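Local structure of pyridine synthase TbtD (Thermobispora bispora, 5WA3) at residues W11-D16 against L56-S61; V15-G20 against G81-R86; S163-A168 against L328-H333. The protein probably builds the central pyridine ring of a thiopeptide macrocycle by a formal [4+2] cycloaddition between two dehydroalanine residues of its peptide substrate. All coordinates share one frame; numbering follows the deposited sequence.

Interaction 1: residues W11-D16 against L56-S61; sequences WRFRVD and LRIYVS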
loop_
_atom_site.group_PDB
_atom_site.type_symbol
_atom_site.label_atom_id
_atom_site.label_comp_id
_atom_site.label_asym_id
_atom_site.label_seq_id
_atom_site.Cartn_x
_atom_site.Cartn_y
_atom_site.Cartn_z
ATOM N N TRP A 11 -16.169 -9.046 6.741
ATOM C CA TRP A 11 -15.876 -9.764 7.938
ATOM C C TRP A 11 -14.412 -9.506 8.223
ATOM O O TRP A 11 -13.593 -9.399 7.294
ATOM C CB TRP A 11 -16.205 -11.255 7.742
ATOM C CG TRP A 11 -17.710 -11.474 7.566
ATOM C CD1 TRP A 11 -18.383 -11.596 6.383
ATOM C CD2 TRP A 11 -18.703 -11.559 8.599
ATOM N NE1 TRP A 11 -19.723 -11.753 6.617
ATOM C CE2 TRP A 11 -19.944 -11.726 7.970
ATOM C CE3 TRP A 11 -18.662 -11.499 9.996
ATOM C CZ2 TRP A 11 -21.136 -11.848 8.690
ATOM C CZ3 TRP A 11 -19.852 -11.625 10.718
ATOM C CH2 TRP A 11 -21.065 -11.802 10.062
ATOM N N ARG A 12 -14.076 -9.428 9.506
ATOM C CA ARG A 12 -12.779 -8.944 9.906
ATOM C C ARG A 12 -12.049 -9.955 10.787
ATOM O O ARG A 12 -12.588 -10.408 11.803
ATOM C CB ARG A 12 -12.965 -7.595 10.620
ATOM C CG ARG A 12 -13.716 -6.532 9.776
ATOM C CD ARG A 12 -14.051 -5.213 10.488
ATOM N NE ARG A 12 -14.611 -5.441 11.818
ATOM C CZ ARG A 12 -14.671 -4.532 12.783
ATOM N NH1 ARG A 12 -14.249 -3.283 12.579
ATOM N NH2 ARG A 12 -15.168 -4.885 13.964
ATOM N N PHE A 13 -10.826 -10.313 10.387
ATOM C CA PHE A 13 -9.893 -11.052 11.260
ATOM C C PHE A 13 -8.598 -10.342 11.604
ATOM O O PHE A 13 -8.014 -9.663 10.774
ATOM C CB PHE A 13 -9.497 -12.352 10.605
ATOM C CG PHE A 13 -10.639 -13.249 10.385
ATOM C CD1 PHE A 13 -11.062 -14.079 11.392
ATOM C CD2 PHE A 13 -11.335 -13.214 9.191
ATOM C CE1 PHE A 13 -12.156 -14.889 11.210
ATOM C CE2 PHE A 13 -12.408 -14.034 8.994
ATOM C CZ PHE A 13 -12.822 -14.873 10.009
ATOM N N ARG A 14 -8.119 -10.602 12.805
ATOM C CA ARG A 14 -6.820 -10.150 13.306
ATOM C C ARG A 14 -5.790 -11.309 13.394
ATOM O O ARG A 14 -6.024 -12.301 14.112
ATOM C CB ARG A 14 -7.058 -9.611 14.712
ATOM C CG ARG A 14 -5.872 -8.976 15.364
ATOM C CD ARG A 14 -6.128 -8.703 16.843
ATOM N NE ARG A 14 -4.878 -8.191 17.382
ATOM C CZ ARG A 14 -4.466 -6.926 17.356
ATOM N NH1 ARG A 14 -5.237 -5.955 16.918
ATOM N NH2 ARG A 14 -3.282 -6.629 17.839
ATOM N N VAL A 15 -4.655 -11.159 12.716
ATOM C CA VAL A 15 -3.484 -12.072 12.887
ATOM C C VAL A 15 -2.301 -11.412 13.595
ATOM O O VAL A 15 -1.547 -10.715 12.963
ATOM C CB VAL A 15 -2.949 -12.553 11.527
ATOM C CG1 VAL A 15 -1.981 -13.710 11.739
ATOM C CG2 VAL A 15 -4.112 -12.891 10.608
ATOM N N ASP A 16 -2.140 -11.590 14.890
ATOM C CA ASP A 16 -0.948 -11.079 15.560
ATOM C C ASP A 16 0.394 -11.766 15.119
ATOM O O ASP A 16 0.519 -13.001 15.087
ATOM C CB ASP A 16 -1.131 -11.203 17.048
ATOM C CG ASP A 16 -2.095 -10.177 17.599
ATOM O OD1 ASP A 16 -1.649 -9.114 18.098
ATOM O OD2 ASP A 16 -3.307 -10.409 17.526
ATOM N N LEU A 56 -1.798 -8.288 11.315
ATOM C CA LEU A 56 -2.470 -8.121 10.001
ATOM C C LEU A 56 -3.967 -8.016 10.265
ATOM O O LEU A 56 -4.442 -8.561 11.224
ATOM C CB LEU A 56 -2.184 -9.266 9.067
ATOM C CG LEU A 56 -1.229 -9.047 7.925
ATOM C CD1 LEU A 56 -1.305 -10.238 7.004
ATOM C CD2 LEU A 56 -1.562 -7.812 7.111
ATOM N N ARG A 57 -4.677 -7.247 9.459
ATOM C CA ARG A 57 -6.129 -7.084 9.548
ATOM C C ARG A 57 -6.608 -7.742 8.249
ATOM O O ARG A 57 -6.076 -7.467 7.158
ATOM C CB ARG A 57 -6.514 -5.602 9.676
ATOM C CG ARG A 57 -6.979 -5.168 11.070
ATOM C CD ARG A 57 -6.205 -3.974 11.654
ATOM N NE ARG A 57 -6.853 -2.674 11.494
ATOM C CZ ARG A 57 -7.069 -1.759 12.449
ATOM N NH1 ARG A 57 -6.682 -1.902 13.697
ATOM N NH2 ARG A 57 -7.700 -0.651 12.130
ATOM N N ILE A 58 -7.512 -8.722 8.363
ATOM C CA ILE A 58 -8.033 -9.405 7.159
ATOM C C ILE A 58 -9.496 -9.080 6.928
ATOM O O ILE A 58 -10.317 -9.251 7.837
ATOM C CB ILE A 58 -7.822 -10.902 7.196
ATOM C CG1 ILE A 58 -6.343 -11.201 6.912
ATOM C CG2 ILE A 58 -8.679 -11.547 6.126
ATOM C CD1 ILE A 58 -5.876 -12.607 7.232
ATOM N N TYR A 59 -9.772 -8.599 5.713
ATOM C CA TYR A 59 -11.090 -8.193 5.278
ATOM C C TYR A 59 -11.562 -9.182 4.193
ATOM O O TYR A 59 -10.816 -9.524 3.245
ATOM C CB TYR A 59 -11.058 -6.731 4.776
ATOM C CG TYR A 59 -10.673 -5.737 5.873
ATOM C CD1 TYR A 59 -11.590 -5.360 6.842
ATOM C CD2 TYR A 59 -9.371 -5.186 5.950
ATOM C CE1 TYR A 59 -11.240 -4.466 7.840
ATOM C CE2 TYR A 59 -9.023 -4.284 6.935
ATOM C CZ TYR A 59 -9.958 -3.926 7.888
ATOM O OH TYR A 59 -9.629 -3.060 8.917
ATOM N N VAL A 60 -12.792 -9.669 4.343
ATOM C CA VAL A 60 -13.353 -10.623 3.359
ATOM C C VAL A 60 -14.887 -10.546 3.274
ATOM O O VAL A 60 -15.584 -10.551 4.305
ATOM C CB VAL A 60 -12.827 -12.061 3.625
ATOM C CG1 VAL A 60 -12.622 -12.315 5.106
ATOM C CG2 VAL A 60 -13.743 -13.104 3.040
ATOM N N SER A 61 -15.374 -10.473 2.028
ATOM C CA SER A 61 -16.801 -10.209 1.712
ATOM C C SER A 61 -17.634 -11.497 1.426
ATOM O O SER A 61 -17.544 -12.068 0.337
ATOM C CB SER A 61 -16.867 -9.273 0.503
ATOM O OG SER A 61 -18.159 -8.728 0.398
#
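Residues Trp11 to Val15 pair antiparallel with Leu56 to Val60; the two segments run at 157° to each other, their axes 4.6 Å apart at closest. Trp11-Val60, Phe13-Ile58 and Val15-Leu56 are hydrogen-bonded pairs, each joined by two backbone bonds; in the middle one, Phe13 N lies 2.8 Å from Ile58 O. Arg12-Tyr59 and Arg14-Arg57 are the non-hydrogen-bonded pairs between them.

The hydrogen-bonded pairs put their side chains on one apolar face. Val15 CG2 reaches diagonally past its own partner and lies 3.8 Å from Ile58 CD1. Phe13 turns its ring edge to Val60, with Phe13 CE2 4.3 Å from Val60 CG1. The Trp11 ring also comes edge-on, with CD1 3.6 Å from Val60 O; its NE1 bonds to the carbonyl of Thr62.

The other face is polar. Arg12 CG comes obliquely to the Tyr59 ring, 3.8 Å from Tyr59 CE1, and the guanidinium plane stands 50° from the ring. Arg14 is extended, its CG anti to the backbone N (chi1 -175°), which carries the guanidinium along the strand to Asp16. Arg14 grips the carboxylate side-on, NE 2.7 Å from Asp16 OD2 and NH2 on Asp16 OD1, both on the syn side. Ser118 and His18 also bond to this carboxylate and help fix its rotation.

Both strands are interior to the sheet. Strand 44-49 flanks 55-62, and strand 123-128 flanks 9-16. Helix 64-85 covers the face of Trp11, Phe13 and Val15 through Leu67, Ile75 and Leu83.

Interaction 2: residues V15-G20 against G81-R86; sequences VDYHAG and GYLRAR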
loop_
_atom_site.group_PDB
_atom_site.type_symbol
_atom_site.label_atom_id
_atom_site.label_comp_id
_atom_site.label_asym_id
_atom_site.label_seq_id
_atom_site.Cartn_x
_atom_site.Cartn_y
_atom_site.Cartn_z
ATOM N N VAL A 15 -4.655 -11.159 12.716
ATOM C CA VAL A 15 -3.484 -12.072 12.887
ATOM C C VAL A 15 -2.301 -11.412 13.595
ATOM O O VAL A 15 -1.547 -10.715 12.963
ATOM C CB VAL A 15 -2.949 -12.553 11.527
ATOM C CG1 VAL A 15 -1.981 -13.710 11.739
ATOM C CG2 VAL A 15 -4.112 -12.891 10.608
ATOM N N ASP A 16 -2.140 -11.590 14.890
ATOM C CA ASP A 16 -0.948 -11.079 15.560
ATOM C C ASP A 16 0.394 -11.766 15.119
ATOM O O ASP A 16 0.519 -13.001 15.087
ATOM C CB ASP A 16 -1.131 -11.203 17.048
ATOM C CG ASP A 16 -2.095 -10.177 17.599
ATOM O OD1 ASP A 16 -1.649 -9.114 18.098
ATOM O OD2 ASP A 16 -3.307 -10.409 17.526
ATOM N N TYR A 17 1.365 -10.943 14.743
ATOM C CA TYR A 17 2.732 -11.358 14.376
ATOM C C TYR A 17 3.654 -10.145 14.673
ATOM O O TYR A 17 4.009 -9.330 13.813
ATOM C CB TYR A 17 2.764 -11.728 12.912
ATOM C CG TYR A 17 3.796 -12.739 12.445
ATOM C CD1 TYR A 17 4.178 -13.843 13.203
ATOM C CD2 TYR A 17 4.293 -12.642 11.160
ATOM C CE1 TYR A 17 5.087 -14.749 12.716
ATOM C CE2 TYR A 17 5.182 -13.557 10.649
ATOM C CZ TYR A 17 5.587 -14.597 11.420
ATOM O OH TYR A 17 6.458 -15.465 10.797
ATOM N N HIS A 18 4.002 -10.047 15.938
ATOM C CA HIS A 18 4.611 -8.902 16.492
ATOM C C HIS A 18 6.051 -8.615 16.003
ATOM O O HIS A 18 6.459 -7.451 15.912
ATOM C CB HIS A 18 4.663 -9.065 17.995
ATOM C CG HIS A 18 3.335 -9.113 18.655
ATOM N ND1 HIS A 18 3.209 -9.288 20.026
ATOM C CD2 HIS A 18 2.075 -8.962 18.162
ATOM C CE1 HIS A 18 1.919 -9.238 20.348
ATOM N NE2 HIS A 18 1.210 -9.058 19.238
ATOM N N ALA A 19 6.814 -9.645 15.673
ATOM C CA ALA A 19 8.260 -9.478 15.487
ATOM C C ALA A 19 8.899 -10.269 14.377
ATOM O O ALA A 19 10.120 -10.303 14.285
ATOM C CB ALA A 19 8.979 -9.789 16.787
ATOM N N GLY A 20 8.115 -10.884 13.526
ATOM C CA GLY A 20 8.687 -11.797 12.571
ATOM C C GLY A 20 8.331 -11.234 11.241
ATOM O O GLY A 20 7.528 -10.303 11.189
ATOM N N GLY A 81 -1.103 -22.505 10.481
ATOM C CA GLY A 81 -0.100 -23.503 10.230
ATOM C C GLY A 81 1.208 -22.835 10.089
ATOM O O GLY A 81 2.187 -23.248 10.731
ATOM N N TYR A 82 1.188 -21.782 9.254
ATOM C CA TYR A 82 2.266 -20.790 9.153
ATOM C C TYR A 82 2.656 -20.240 10.541
ATOM O O TYR A 82 3.797 -20.400 10.984
ATOM C CB TYR A 82 1.938 -19.666 8.172
ATOM C CG TYR A 82 3.126 -18.729 8.143
ATOM C CD1 TYR A 82 3.263 -17.739 9.126
ATOM C CD2 TYR A 82 4.160 -18.894 7.226
ATOM C CE1 TYR A 82 4.356 -16.922 9.164
ATOM C CE2 TYR A 82 5.268 -18.071 7.263
ATOM C CZ TYR A 82 5.356 -17.072 8.228
ATOM O OH TYR A 82 6.430 -16.216 8.297
ATOM N N LEU A 83 1.731 -19.635 11.273
ATOM C CA LEU A 83 2.084 -19.280 12.657
ATOM C C LEU A 83 2.849 -20.359 13.480
ATOM O O LEU A 83 3.788 -20.028 14.206
ATOM C CB LEU A 83 0.860 -18.807 13.421
ATOM C CG LEU A 83 0.522 -17.315 13.389
ATOM C CD1 LEU A 83 1.149 -16.494 12.259
ATOM C CD2 LEU A 83 -0.987 -17.150 13.354
ATOM N N ARG A 84 2.474 -21.633 13.388
ATOM C CA ARG A 84 3.115 -22.648 14.249
ATOM C C ARG A 84 4.522 -23.059 13.748
ATOM O O ARG A 84 5.396 -23.325 14.565
ATOM C CB ARG A 84 2.216 -23.838 14.415
ATOM C CG ARG A 84 1.117 -23.651 15.467
ATOM C CD ARG A 84 0.450 -25.005 15.809
ATOM N NE ARG A 84 0.196 -25.772 14.575
ATOM C CZ ARG A 84 -0.850 -25.599 13.760
ATOM N NH1 ARG A 84 -1.833 -24.735 14.054
ATOM N NH2 ARG A 84 -0.933 -26.329 12.647
ATOM N N ALA A 85 4.707 -23.071 12.423
ATOM C CA ALA A 85 6.004 -23.232 11.743
ATOM C C ALA A 85 7.045 -22.121 11.961
ATOM O O ALA A 85 8.234 -22.415 12.139
ATOM C CB ALA A 85 5.774 -23.351 10.232
ATOM N N ARG A 86 6.604 -20.860 11.880
ATOM C CA ARG A 86 7.490 -19.687 11.854
ATOM C C ARG A 86 6.978 -18.672 12.853
ATOM O O ARG A 86 6.692 -17.558 12.491
ATOM C CB ARG A 86 7.494 -19.049 10.450
ATOM C CG ARG A 86 8.094 -19.897 9.327
ATOM C CD ARG A 86 9.624 -19.900 9.300
ATOM N NE ARG A 86 10.098 -20.204 7.949
ATOM C CZ ARG A 86 10.569 -21.387 7.510
ATOM N NH1 ARG A 86 10.682 -22.462 8.319
ATOM N NH2 ARG A 86 10.949 -21.499 6.223
#
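Tyr17 reaches from the end of strand 9-16 to Tyr82, Leu83 and Arg86 at the end of a helix. From CB, a chi1 of -153° swings the ring away from the backbone N, toward the helix. Tyr17 CD1 comes first, 4.1 Å from Leu83 CD1, which lies over one ring face. Beside it, Val15 CG1 touches the other methyl branch, Leu83 CD2, at 3.9 Å. Further along the ring, CE1 passes Arg86 O, which sits at the edge, near the ring plane. CE2 and CZ also lie against Tyr82, which approaches the ring obliquely, with Tyr17 CZ 3.5 Å from Tyr82 CE1; the ring planes of Tyr17 and Tyr82 are inclined at 78°.

The helix is 64-85, which packs on the sheet in a ferredoxin-like beta-alpha-beta-beta-alpha-beta topology. Arg86 is the first residue to leave it.

At the tip, Tyr17 OH has two hydrogen bonds. Tyr17 OH donates to Arg86 O at 2.7 Å, in the carbonyl plane and with a C=O...donor angle of 158°. Tyr17 OH accepts from Tyr82 OH at 2.6 Å. Leu25 of helix 22-35 touches both tyrosines.

Interaction 3: residues S163-A168 against L328-H333; sequences SLPTIA and LGLTPH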
loop_
_atom_site.group_PDB
_atom_site.type_symbol
_atom_site.label_atom_id
_atom_site.label_comp_id
_atom_site.label_asym_id
_atom_site.label_seq_id
_atom_site.Cartn_x
_atom_site.Cartn_y
_atom_site.Cartn_z
ATOM N N SER A 163 14.932 -4.857 -4.929
ATOM C CA SER A 163 14.880 -3.739 -3.956
ATOM C C SER A 163 13.495 -3.072 -3.886
ATOM O O SER A 163 12.844 -2.751 -4.941
ATOM C CB SER A 163 15.967 -2.696 -4.253
ATOM O OG SER A 163 15.736 -1.470 -3.563
ATOM N N LEU A 164 13.045 -2.858 -2.646
ATOM C CA LEU A 164 11.661 -2.411 -2.449
ATOM C C LEU A 164 11.461 -0.945 -2.770
ATOM O O LEU A 164 10.444 -0.599 -3.436
ATOM C CB LEU A 164 11.124 -2.759 -1.042
ATOM C CG LEU A 164 9.746 -2.151 -0.789
ATOM C CD1 LEU A 164 8.676 -2.705 -1.742
ATOM C CD2 LEU A 164 9.420 -2.332 0.676
ATOM N N PRO A 165 12.385 -0.074 -2.273
ATOM C CA PRO A 165 12.524 1.319 -2.746
ATOM C C PRO A 165 12.399 1.486 -4.256
ATOM O O PRO A 165 11.526 2.249 -4.725
ATOM C CB PRO A 165 13.892 1.680 -2.249
ATOM C CG PRO A 165 13.936 1.035 -0.883
ATOM C CD PRO A 165 13.104 -0.230 -0.988
ATOM N N THR A 166 13.176 0.720 -5.025
ATOM C CA THR A 166 13.030 0.725 -6.492
ATOM C C THR A 166 11.657 0.386 -7.042
ATOM O O THR A 166 11.322 0.844 -8.119
ATOM C CB THR A 166 13.978 -0.276 -7.117
ATOM O OG1 THR A 166 15.263 -0.151 -6.494
ATOM C CG2 THR A 166 14.061 -0.086 -8.656
ATOM N N ILE A 167 10.896 -0.483 -6.354
ATOM C CA ILE A 167 9.558 -0.907 -6.818
ATOM C C ILE A 167 8.610 0.226 -6.485
ATOM O O ILE A 167 7.790 0.630 -7.349
ATOM C CB ILE A 167 9.088 -2.244 -6.173
ATOM C CG1 ILE A 167 10.013 -3.403 -6.568
ATOM C CG2 ILE A 167 7.650 -2.596 -6.552
ATOM C CD1 ILE A 167 10.034 -4.531 -5.548
ATOM N N ALA A 168 8.717 0.750 -5.248
ATOM C CA ALA A 168 8.023 2.017 -4.905
ATOM C C ALA A 168 8.220 3.101 -6.002
ATOM O O ALA A 168 7.270 3.780 -6.421
ATOM C CB ALA A 168 8.485 2.546 -3.562
ATOM N N LEU A 328 2.892 -2.965 1.059
ATOM C CA LEU A 328 4.130 -3.671 0.689
ATOM C C LEU A 328 5.240 -3.510 1.714
ATOM O O LEU A 328 6.355 -4.039 1.486
ATOM C CB LEU A 328 4.716 -3.196 -0.646
ATOM C CG LEU A 328 3.768 -3.090 -1.848
ATOM C CD1 LEU A 328 4.417 -2.522 -3.106
ATOM C CD2 LEU A 328 3.162 -4.452 -2.126
ATOM N N GLY A 329 4.987 -2.770 2.807
ATOM C CA GLY A 329 5.940 -2.657 3.927
ATOM C C GLY A 329 6.971 -1.506 3.878
ATOM O O GLY A 329 7.862 -1.467 4.726
ATOM N N LEU A 330 6.870 -0.608 2.883
ATOM C CA LEU A 330 7.601 0.697 2.828
ATOM C C LEU A 330 7.203 1.628 3.970
ATOM O O LEU A 330 6.010 1.822 4.173
ATOM C CB LEU A 330 7.232 1.405 1.515
ATOM C CG LEU A 330 8.218 2.366 0.886
ATOM C CD1 LEU A 330 9.552 1.663 0.599
ATOM C CD2 LEU A 330 7.609 2.926 -0.391
ATOM N N THR A 331 8.149 2.198 4.734
ATOM C CA THR A 331 7.777 3.199 5.815
ATOM C C THR A 331 7.328 4.516 5.196
ATOM O O THR A 331 7.615 4.789 4.001
ATOM C CB THR A 331 8.928 3.521 6.771
ATOM O OG1 THR A 331 10.035 4.107 6.053
ATOM C CG2 THR A 331 9.408 2.272 7.448
ATOM N N PRO A 332 6.617 5.350 5.960
ATOM C CA PRO A 332 6.352 6.713 5.426
ATOM C C PRO A 332 7.656 7.455 5.019
ATOM O O PRO A 332 7.784 7.895 3.860
ATOM C CB PRO A 332 5.650 7.411 6.588
ATOM C CG PRO A 332 5.055 6.291 7.399
ATOM C CD PRO A 332 5.998 5.142 7.268
ATOM N N HIS A 333 8.655 7.479 5.916
ATOM C CA HIS A 333 9.971 8.013 5.547
ATOM C C HIS A 333 10.446 7.577 4.148
ATOM O O HIS A 333 10.802 8.405 3.316
ATOM C CB HIS A 333 11.021 7.675 6.599
ATOM C CG HIS A 333 12.346 8.371 6.397
ATOM N ND1 HIS A 333 12.645 9.591 6.972
ATOM C CD2 HIS A 333 13.457 7.994 5.714
ATOM C CE1 HIS A 333 13.883 9.925 6.656
ATOM N NE2 HIS A 333 14.399 8.981 5.887
#
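Leu164 and Leu330 are the residues whose CA atoms come nearest, 7.3 Å apart. Residues 163-168 enter helix 164-178, while 328-333 make the turn between helices 309-327 and 332-350. No hydrogen bond crosses; the contact is apolar packing.

Leu164 carries much of it, and both its methyl groups meet the turn. Leu164 CD1 lies 4.1 Å from Leu328 CB. Leu164 CD2 sits against the turn backbone, 3.6 Å from Leu328 O, and also meets Leu330 CD1 at 4.0 Å. Leu330 sends its two branches to different residues: Leu330 CD1 lies near Leu164 and, 4.3 Å away, Pro165 CD, whereas CD2 meets the methyl group of Ala168. Leu330 is thereby set against the first turn of helix 164-178. Val158 of helix 135-159 packs against Leu164, and Leu325 of helix 309-327 touches both Ala168 and Leu330.

Gly329, with positive phi, closes the first helix with a Schellman motif. Thr331 is the N-cap of the next, and Gln334 OE1 bonds back to Thr331 N, as in a capping box. The whole is a short interhelical turn, Schellman-closed on one side and N-capped on the other, packed against the start of helix 164-178 within the helical part of the protein.

In the fold
Interactions 1 and 2 belong to one unit. Both start from strand 9-16 and share Val15 and Asp16; their centres are 15 Å apart. In interaction 1 the strand pairs with its neighbour 55-62. That neighbour runs on into helix 64-85, whose end meets the chain again in interaction 2. Together they tie a sheet to a helix lying on it. Interaction 3 lies apart, among helices. Its centre is 23 Å from that of interaction 1 and 22 Å from that of interaction 2. The nearest atoms are about 9 Å and 11 Å away, respectively, without touching.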